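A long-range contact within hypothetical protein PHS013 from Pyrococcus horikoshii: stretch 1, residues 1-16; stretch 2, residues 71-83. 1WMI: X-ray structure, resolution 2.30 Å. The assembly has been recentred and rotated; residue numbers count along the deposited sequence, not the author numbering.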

ATOM      1  N   MET A   1     -16.678  11.200  16.496  1.00 54.28           N
ATOM      2  CA  MET A   1     -15.642  11.844  17.350  1.00 53.39           C
ATOM      3  C   MET A   1     -14.703  10.803  17.937  1.00 52.41           C
ATOM      4  O   MET A   1     -13.683  11.161  18.525  1.00 53.49           O
ATOM      5  N   THR A   2     -15.062   9.525  17.790  1.00 48.29           N
ATOM      6  CA  THR A   2     -14.275   8.407  18.323  1.00 44.25           C
ATOM      7  C   THR A   2     -12.834   8.762  18.706  1.00 39.76           C
ATOM      8  O   THR A   2     -12.437   8.591  19.855  1.00 41.65           O
ATOM      9  N   TYR A   3     -12.059   9.249  17.742  1.00 35.78           N
ATOM     10  CA  TYR A   3     -10.661   9.607  17.981  1.00 31.91           C
ATOM     11  C   TYR A   3     -10.411  11.104  17.828  1.00 30.55           C
ATOM     12  O   TYR A   3     -10.997  11.757  16.975  1.00 28.73           O
ATOM     13  N   ARG A   4      -9.524  11.640  18.654  1.00 31.46           N
ATOM     14  CA  ARG A   4      -9.185  13.050  18.577  1.00 33.01           C
ATOM     15  C   ARG A   4      -7.982  13.141  17.634  1.00 32.36           C
ATOM     16  O   ARG A   4      -6.976  12.448  17.830  1.00 28.89           O
ATOM     17  N   VAL A   5      -8.101  13.970  16.597  1.00 29.19           N
ATOM     18  CA  VAL A   5      -7.031  14.129  15.621  1.00 28.99           C
ATOM     19  C   VAL A   5      -6.269  15.430  15.808  1.00 30.48           C
ATOM     20  O   VAL A   5      -6.864  16.512  15.894  1.00 28.42           O
ATOM     21  N   LYS A   6      -4.946  15.319  15.864  1.00 31.27           N
ATOM     22  CA  LYS A   6      -4.085  16.485  16.028  1.00 33.25           C
ATOM     23  C   LYS A   6      -3.086  16.572  14.876  1.00 33.98           C
ATOM     24  O   LYS A   6      -2.676  15.562  14.296  1.00 31.91           O
ATOM     25  N   ILE A   7      -2.707  17.796  14.545  1.00 35.76           N
ATOM     26  CA  ILE A   7      -1.778  18.035  13.461  1.00 37.27           C
ATOM     27  C   ILE A   7      -0.583  18.803  13.989  1.00 37.35           C
ATOM     28  O   ILE A   7      -0.736  19.745  14.766  1.00 36.74           O
ATOM     29  N   HIS A   8       0.611  18.389  13.576  1.00 38.24           N
ATOM     30  CA  HIS A   8       1.816  19.065  14.017  1.00 38.10           C
ATOM     31  C   HIS A   8       1.881  20.401  13.295  1.00 38.18           C
ATOM     32  O   HIS A   8       1.493  20.506  12.132  1.00 36.71           O
ATOM     33  N   LYS A   9       2.366  21.413  14.005  1.00 40.07           N
ATOM     34  CA  LYS A   9       2.483  22.777  13.494  1.00 40.82           C
ATOM     35  C   LYS A   9       3.085  22.879  12.099  1.00 39.18           C
ATOM     36  O   LYS A   9       2.541  23.574  11.238  1.00 38.32           O
ATOM     37  N   GLN A  10       4.206  22.195  11.877  1.00 37.49           N
ATOM     38  CA  GLN A  10       4.871  22.245  10.582  1.00 37.07           C
ATOM     39  C   GLN A  10       4.032  21.643   9.457  1.00 35.65           C
ATOM     40  O   GLN A  10       4.183  22.028   8.301  1.00 34.22           O
ATOM     41  N   VAL A  11       3.166  20.687   9.787  1.00 35.70           N
ATOM     42  CA  VAL A  11       2.292  20.076   8.785  1.00 33.23           C
ATOM     43  C   VAL A  11       1.261  21.113   8.366  1.00 31.67           C
ATOM     44  O   VAL A  11       1.008  21.310   7.177  1.00 29.88           O
ATOM     45  N   VAL A  12       0.665  21.777   9.349  1.00 32.51           N
ATOM     46  CA  VAL A  12      -0.332  22.807   9.062  1.00 34.24           C
ATOM     47  C   VAL A  12       0.250  23.815   8.066  1.00 35.78           C
ATOM     48  O   VAL A  12      -0.420  24.233   7.126  1.00 36.36           O
ATOM     49  N   LYS A  13       1.508  24.190   8.268  1.00 38.23           N
ATOM     50  CA  LYS A  13       2.160  25.152   7.389  1.00 39.71           C
ATOM     51  C   LYS A  13       2.320  24.594   5.980  1.00 39.29           C
ATOM     52  O   LYS A  13       2.015  25.271   5.002  1.00 37.69           O
ATOM     53  N   ALA A  14       2.793  23.354   5.883  1.00 39.76           N
ATOM     54  CA  ALA A  14       3.002  22.706   4.585  1.00 41.20           C
ATOM     55  C   ALA A  14       1.692  22.537   3.816  1.00 41.68           C
ATOM     56  O   ALA A  14       1.669  22.536   2.581  1.00 40.95           O
ATOM     57  N   LEU A  15       0.609  22.408   4.577  1.00 43.27           N
ATOM     58  CA  LEU A  15      -0.741  22.215   4.056  1.00 42.95           C
ATOM     59  C   LEU A  15      -1.228  23.380   3.210  1.00 43.40           C
ATOM     60  O   LEU A  15      -2.101  23.226   2.361  1.00 43.83           O
ATOM     61  N   GLN A  16      -0.654  24.551   3.429  1.00 44.76           N
ATOM     62  CA  GLN A  16      -1.079  25.723   2.691  1.00 45.09           C
ATOM     63  C   GLN A  16      -0.527  25.813   1.265  1.00 41.97           C
ATOM     64  O   GLN A  16      -0.963  26.651   0.474  1.00 41.42           O
ATOM     65  N   ASN A  71      -2.517   6.477  19.055  1.00 33.76           N
ATOM     66  CA  ASN A  71      -2.345   6.157  20.461  1.00 34.56           C
ATOM     67  C   ASN A  71      -3.684   5.549  20.829  1.00 37.14           C
ATOM     68  O   ASN A  71      -4.658   6.267  21.060  1.00 36.23           O
ATOM     69  N   TRP A  72      -3.734   4.222  20.858  1.00 38.89           N
ATOM     70  CA  TRP A  72      -4.966   3.519  21.162  1.00 40.70           C
ATOM     71  C   TRP A  72      -5.491   3.755  22.565  1.00 42.22           C
ATOM     72  O   TRP A  72      -6.697   3.825  22.764  1.00 42.93           O
ATOM     73  N   LYS A  73      -4.585   3.887  23.530  1.00 45.06           N
ATOM     74  CA  LYS A  73      -4.968   4.099  24.924  1.00 45.00           C
ATOM     75  C   LYS A  73      -5.729   5.403  25.118  1.00 43.52           C
ATOM     76  O   LYS A  73      -6.799   5.425  25.724  1.00 43.38           O
ATOM     77  N   ASP A  74      -5.174   6.489  24.593  1.00 43.92           N
ATOM     78  CA  ASP A  74      -5.792   7.807  24.714  1.00 44.75           C
ATOM     79  C   ASP A  74      -6.720   8.138  23.546  1.00 42.99           C
ATOM     80  O   ASP A  74      -7.458   9.121  23.600  1.00 42.71           O
ATOM     81  N   LYS A  75      -6.674   7.320  22.500  1.00 41.19           N
ATOM     82  CA  LYS A  75      -7.486   7.541  21.304  1.00 40.47           C
ATOM     83  C   LYS A  75      -7.069   8.860  20.647  1.00 37.38           C
ATOM     84  O   LYS A  75      -7.893   9.712  20.342  1.00 35.82           O
ATOM     85  N   VAL A  76      -5.768   9.024  20.445  1.00 36.63           N
ATOM     86  CA  VAL A  76      -5.238  10.231  19.833  1.00 35.00           C
ATOM     87  C   VAL A  76      -4.470   9.888  18.570  1.00 34.63           C
ATOM     88  O   VAL A  76      -3.572   9.041  18.588  1.00 35.70           O
ATOM     89  N   ILE A  77      -4.848  10.537  17.474  1.00 32.25           N
ATOM     90  CA  ILE A  77      -4.202  10.339  16.184  1.00 30.73           C
ATOM     91  C   ILE A  77      -3.435  11.617  15.888  1.00 31.06           C
ATOM     92  O   ILE A  77      -3.990  12.715  15.943  1.00 32.51           O
ATOM     93  N   LYS A  78      -2.151  11.489  15.590  1.00 31.02           N
ATOM     94  CA  LYS A  78      -1.361  12.675  15.321  1.00 30.44           C
ATOM     95  C   LYS A  78      -0.804  12.603  13.929  1.00 29.47           C
ATOM     96  O   LYS A  78      -0.236  11.587  13.540  1.00 29.25           O
ATOM     97  N   ILE A  79      -0.997  13.683  13.177  1.00 28.10           N
ATOM     98  CA  ILE A  79      -0.475  13.775  11.826  1.00 26.76           C
ATOM     99  C   ILE A  79       0.949  14.276  12.035  1.00 27.15           C
ATOM    100  O   ILE A  79       1.159  15.432  12.388  1.00 26.04           O
ATOM    101  N   LEU A  80       1.921  13.395  11.844  1.00 30.30           N
ATOM    102  CA  LEU A  80       3.320  13.749  12.036  1.00 33.13           C
ATOM    103  C   LEU A  80       3.955  14.556  10.906  1.00 34.61           C
ATOM    104  O   LEU A  80       4.532  15.614  11.157  1.00 36.48           O
ATOM    105  N   LYS A  81       3.870  14.069   9.670  1.00 35.03           N
ATOM    106  CA  LYS A  81       4.462  14.802   8.553  1.00 36.29           C
ATOM    107  C   LYS A  81       3.948  14.386   7.182  1.00 35.71           C
ATOM    108  O   LYS A  81       3.222  13.402   7.044  1.00 33.90           O
ATOM    109  N   LEU A  82       4.335  15.162   6.171  1.00 36.61           N
ATOM    110  CA  LEU A  82       3.933  14.912   4.791  1.00 38.36           C
ATOM    111  C   LEU A  82       5.148  14.504   3.987  1.00 40.12           C
ATOM    112  O   LEU A  82       6.278  14.813   4.364  1.00 41.59           O
ATOM    113  N   LYS A  83       4.906  13.810   2.879  1.00 43.14           N
ATOM    114  CA  LYS A  83       5.968  13.363   1.986  1.00 44.24           C
ATOM    115  C   LYS A  83       5.498  13.391   0.527  1.00 45.37           C
ATOM    116  O   LYS A  83       4.296  13.318   0.246  1.00 42.58           O
TER

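Parallel strands 4-8 and 76-83 set the frame, and the side chains follow from their register. Before the strand, Thr2 (m) contributes mainly backbone, its O lying 3.6 Å from Lys75 CD. The CA-to-CB bond of Tyr3 (m) points sideways to stretch 2: Tyr3 CD1 sits 3.8 Å from Lys75 CB, its CB 4.0 Å from Ile77 CD1, and its OH reaches the edge of the Trp72 ring, 3.4 Å from CZ3, while bonding elsewhere in the structure.

Alternation then sorts the chains. Arg4, Lys6, Val76 and Lys78 share one face; Arg4 runs extended (t, t, t) and its end leads away, whereas Lys6 (m) lays its CD 4.1 Å from Val76 CG1 before its end also departs. Val5 (t), Ile7 (m), Ile77 (m) and Ile79 (m, m) share the other, buried face, where Ile79 CG1 lies 4.3 Å from Val5 CG1 and 4.0 Å from Ile7 CG1.

His8 (t) turns the strand into the helix: its ND1 accepts from Gln10 N at 3.0 Å, capping the first turn. Within the first turn, Val11 (t) points toward stretch 2, placing CG1 4.0 Å from Ile79 CG2 and 4.2 Å from Leu82 CD2. Val12 points away. Ala14 CB and Leu15 CD1 each meet Leu82 CD1 at 3.9 Å, so Leu82 (m, t) joins helix to strand. No side-chain hydrogen bond crosses; the polar links are backbone.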

ATOM      1  CB  MET A   1     -16.290  12.603  18.511  1.00 57.51           C
ATOM      2  CG  MET A   1     -16.931  11.699  19.565  1.00 59.36           C
ATOM      3  SD  MET A   1     -17.206  12.514  21.160  1.00 65.07           S
ATOM      4  CE  MET A   1     -18.910  13.062  21.004  1.00 62.90           C
ATOM      5  CB  THR A   2     -14.209   7.220  17.328  1.00 44.92           C
ATOM      6  OG1 THR A   2     -15.510   6.952  16.794  1.00 48.12           O
ATOM      7  CG2 THR A   2     -13.711   5.968  18.037  1.00 45.34           C
ATOM      8  CB  TYR A   3      -9.748   8.863  16.996  1.00 29.58           C
ATOM      9  CG  TYR A   3      -9.743   7.358  17.141  1.00 27.84           C
ATOM     10  CD1 TYR A   3      -8.830   6.716  17.979  1.00 28.87           C
ATOM     11  CD2 TYR A   3     -10.674   6.579  16.466  1.00 26.67           C
ATOM     12  CE1 TYR A   3      -8.845   5.330  18.136  1.00 28.24           C
ATOM     13  CE2 TYR A   3     -10.700   5.203  16.614  1.00 29.35           C
ATOM     14  CZ  TYR A   3      -9.787   4.585  17.452  1.00 28.32           C
ATOM     15  OH  TYR A   3      -9.830   3.223  17.586  1.00 30.56           O
ATOM     16  CB  ARG A   4      -8.831  13.574  19.967  1.00 37.43           C
ATOM     17  CG  ARG A   4      -8.980  15.074  20.131  1.00 44.89           C
ATOM     18  CD  ARG A   4      -9.223  15.423  21.601  1.00 52.32           C
ATOM     19  NE  ARG A   4      -9.520  16.840  21.822  1.00 57.21           N
ATOM     20  CZ  ARG A   4      -8.607  17.806  21.838  1.00 59.76           C
ATOM     21  NH1 ARG A   4      -8.979  19.065  22.046  1.00 61.81           N
ATOM     22  NH2 ARG A   4      -7.324  17.515  21.656  1.00 59.12           N
ATOM     23  CB  VAL A   5      -7.581  14.098  14.170  1.00 29.22           C
ATOM     24  CG1 VAL A   5      -6.439  14.190  13.175  1.00 26.50           C
ATOM     25  CG2 VAL A   5      -8.373  12.824  13.941  1.00 28.82           C
ATOM     26  CB  LYS A   6      -3.344  16.422  17.372  1.00 34.53           C
ATOM     27  CG  LYS A   6      -4.260  16.542  18.588  1.00 38.15           C
ATOM     28  CD  LYS A   6      -3.547  16.143  19.880  1.00 43.13           C
ATOM     29  CE  LYS A   6      -2.460  17.136  20.300  1.00 44.16           C
ATOM     30  NZ  LYS A   6      -2.970  18.281  21.117  1.00 47.28           N
ATOM     31  CB  ILE A   7      -2.451  18.848  12.345  1.00 37.37           C
ATOM     32  CG1 ILE A   7      -3.806  18.220  12.008  1.00 37.17           C
ATOM     33  CG2 ILE A   7      -1.566  18.875  11.118  1.00 36.55           C
ATOM     34  CD1 ILE A   7      -4.535  18.905  10.897  1.00 38.70           C
ATOM     35  CB  HIS A   8       3.057  18.226  13.712  1.00 38.94           C
ATOM     36  CG  HIS A   8       4.317  18.798  14.288  1.00 39.50           C
ATOM     37  ND1 HIS A   8       4.837  20.002  13.874  1.00 39.91           N
ATOM     38  CD2 HIS A   8       5.131  18.349  15.270  1.00 39.34           C
ATOM     39  CE1 HIS A   8       5.923  20.274  14.580  1.00 37.94           C
ATOM     40  NE2 HIS A   8       6.121  19.288  15.433  1.00 38.24           N
ATOM     41  CB  LYS A   9       3.323  23.617  14.456  1.00 44.52           C
ATOM     42  CG  LYS A   9       2.773  25.006  14.747  1.00 47.47           C
ATOM     43  CD  LYS A   9       1.568  24.962  15.678  1.00 51.01           C
ATOM     44  CE  LYS A   9       1.500  26.240  16.516  1.00 53.65           C
ATOM     45  NZ  LYS A   9       0.282  26.323  17.367  1.00 53.52           N
ATOM     46  CB  GLN A  10       6.233  21.542  10.645  1.00 39.41           C
ATOM     47  CG  GLN A  10       7.205  22.095  11.693  1.00 41.08           C
ATOM     48  CD  GLN A  10       7.351  23.617  11.660  1.00 42.29           C
ATOM     49  OE1 GLN A  10       7.455  24.225  10.594  1.00 42.66           O
ATOM     50  NE2 GLN A  10       7.377  24.234  12.839  1.00 43.86           N
ATOM     51  CB  VAL A  11       1.543  18.830   9.343  1.00 35.01           C
ATOM     52  CG1 VAL A  11       0.384  18.449   8.409  1.00 30.14           C
ATOM     53  CG2 VAL A  11       2.513  17.656   9.477  1.00 31.59           C
ATOM     54  CB  VAL A  12      -0.767  23.555  10.361  1.00 35.26           C
ATOM     55  CG1 VAL A  12      -1.660  24.754  10.019  1.00 32.87           C
ATOM     56  CG2 VAL A  12      -1.521  22.598  11.285  1.00 32.29           C
ATOM     57  CB  LYS A  13       3.533  25.538   7.949  1.00 41.70           C
ATOM     58  CG  LYS A  13       4.263  26.608   7.139  1.00 45.69           C
ATOM     59  CD  LYS A  13       5.690  26.809   7.637  1.00 49.57           C
ATOM     60  CE  LYS A  13       6.341  28.003   6.957  1.00 53.71           C
ATOM     61  NZ  LYS A  13       6.266  27.891   5.471  1.00 58.37           N
ATOM     62  CB  ALA A  14       3.669  21.344   4.788  1.00 38.86           C
ATOM     63  CB  LEU A  15      -1.698  22.005   5.233  1.00 42.43           C
ATOM     64  CG  LEU A  15      -2.567  20.748   5.313  1.00 43.08           C
ATOM     65  CD1 LEU A  15      -1.828  19.521   4.785  1.00 40.50           C
ATOM     66  CD2 LEU A  15      -2.990  20.559   6.770  1.00 42.02           C
ATOM     67  CB  GLN A  16      -0.699  26.963   3.474  1.00 49.92           C
ATOM     68  CG  GLN A  16      -1.434  28.179   3.019  1.00 58.84           C
ATOM     69  CD  GLN A  16      -1.001  29.405   3.761  1.00 64.79           C
ATOM     70  OE1 GLN A  16       0.086  29.938   3.530  1.00 69.96           O
ATOM     71  NE2 GLN A  16      -1.842  29.861   4.674  1.00 68.57           N
ATOM     72  CB  ASN A  71      -2.109   7.431  21.266  1.00 37.39           C
ATOM     73  CG  ASN A  71      -1.644   7.154  22.678  1.00 38.55           C
ATOM     74  OD1 ASN A  71      -1.627   6.012  23.124  1.00 41.16           O
ATOM     75  ND2 ASN A  71      -1.272   8.208  23.393  1.00 40.91           N
ATOM     76  CB  TRP A  72      -4.784   2.021  20.926  1.00 40.09           C
ATOM     77  CG  TRP A  72      -4.329   1.707  19.534  1.00 38.27           C
ATOM     78  CD1 TRP A  72      -3.045   1.525  19.117  1.00 38.41           C
ATOM     79  CD2 TRP A  72      -5.156   1.562  18.370  1.00 34.80           C
ATOM     80  NE1 TRP A  72      -3.015   1.270  17.767  1.00 38.13           N
ATOM     81  CE2 TRP A  72      -4.295   1.286  17.281  1.00 36.64           C
ATOM     82  CE3 TRP A  72      -6.535   1.638  18.137  1.00 31.96           C
ATOM     83  CZ2 TRP A  72      -4.771   1.085  15.976  1.00 38.16           C
ATOM     84  CZ3 TRP A  72      -7.010   1.438  16.843  1.00 34.27           C
ATOM     85  CH2 TRP A  72      -6.128   1.164  15.776  1.00 37.35           C
ATOM     86  CB  LYS A  73      -3.721   4.101  25.813  1.00 48.09           C
ATOM     87  CG  LYS A  73      -4.010   3.949  27.304  1.00 52.34           C
ATOM     88  CD  LYS A  73      -3.631   5.192  28.106  1.00 54.79           C
ATOM     89  CE  LYS A  73      -4.715   6.257  28.086  1.00 57.67           C
ATOM     90  NZ  LYS A  73      -5.887   5.942  28.942  1.00 59.14           N
ATOM     91  CB  ASP A  74      -4.710   8.883  24.791  1.00 48.30           C
ATOM     92  CG  ASP A  74      -3.763   8.685  25.953  1.00 51.48           C
ATOM     93  OD1 ASP A  74      -2.537   8.765  25.738  1.00 53.16           O
ATOM     94  OD2 ASP A  74      -4.238   8.472  27.086  1.00 54.64           O
ATOM     95  CB  LYS A  75      -8.979   7.566  21.657  1.00 43.32           C
ATOM     96  CG  LYS A  75      -9.504   6.236  22.193  1.00 48.95           C
ATOM     97  CD  LYS A  75     -11.025   6.141  22.113  1.00 52.76           C
ATOM     98  CE  LYS A  75     -11.721   7.094  23.075  1.00 54.83           C
ATOM     99  NZ  LYS A  75     -13.205   6.921  23.010  1.00 58.26           N
ATOM    100  CB  VAL A  76      -4.298  10.979  20.803  1.00 35.16           C
ATOM    101  CG1 VAL A  76      -3.568  12.090  20.084  1.00 35.67           C
ATOM    102  CG2 VAL A  76      -5.098  11.550  21.942  1.00 35.05           C
ATOM    103  CB  ILE A  77      -5.238  10.091  15.065  1.00 30.22           C
ATOM    104  CG1 ILE A  77      -5.996   8.789  15.351  1.00 27.57           C
ATOM    105  CG2 ILE A  77      -4.543  10.026  13.708  1.00 26.57           C
ATOM    106  CD1 ILE A  77      -6.931   8.369  14.244  1.00 24.71           C
ATOM    107  CB  LYS A  78      -0.203  12.800  16.318  1.00 30.08           C
ATOM    108  CG  LYS A  78      -0.622  12.891  17.776  1.00 33.44           C
ATOM    109  CD  LYS A  78       0.589  13.065  18.683  1.00 36.01           C
ATOM    110  CE  LYS A  78       0.206  12.951  20.141  1.00 37.23           C
ATOM    111  NZ  LYS A  78       1.387  13.169  21.014  1.00 41.34           N
ATOM    112  CB  ILE A  79      -1.268  14.801  10.978  1.00 26.53           C
ATOM    113  CG1 ILE A  79      -2.767  14.468  11.012  1.00 25.46           C
ATOM    114  CG2 ILE A  79      -0.729  14.830   9.548  1.00 21.60           C
ATOM    115  CD1 ILE A  79      -3.136  13.125  10.428  1.00 25.94           C
ATOM    116  CB  LEU A  80       4.147  12.490  12.308  1.00 34.26           C
ATOM    117  CG  LEU A  80       3.910  11.817  13.668  1.00 36.34           C
ATOM    118  CD1 LEU A  80       3.861  12.870  14.775  1.00 36.66           C
ATOM    119  CD2 LEU A  80       2.614  11.059  13.644  1.00 36.27           C
ATOM    120  CB  LYS A  81       5.988  14.661   8.570  1.00 38.59           C
ATOM    121  CG  LYS A  81       6.479  13.277   8.195  1.00 40.02           C
ATOM    122  CD  LYS A  81       7.979  13.256   7.986  1.00 40.81           C
ATOM    123  CE  LYS A  81       8.395  14.126   6.810  1.00 41.67           C
ATOM    124  NZ  LYS A  81       9.868  14.019   6.568  1.00 42.07           N
ATOM    125  CB  LEU A  82       3.339  16.173   4.171  1.00 36.18           C
ATOM    126  CG  LEU A  82       2.221  16.870   4.941  1.00 37.67           C
ATOM    127  CD1 LEU A  82       1.731  18.071   4.143  1.00 39.93           C
ATOM    128  CD2 LEU A  82       1.085  15.889   5.193  1.00 38.72           C
ATOM    129  CB  LYS A  83       6.428  11.952   2.366  1.00 44.83           C
ATOM    130  CG  LYS A  83       7.143  11.875   3.711  1.00 46.32           C
ATOM    131  CD  LYS A  83       7.552  10.445   4.032  1.00 49.73           C
ATOM    132  CE  LYS A  83       8.950  10.100   3.522  1.00 50.34           C
ATOM    133  NZ  LYS A  83      10.012  10.600   4.438  1.00 52.78           N
TER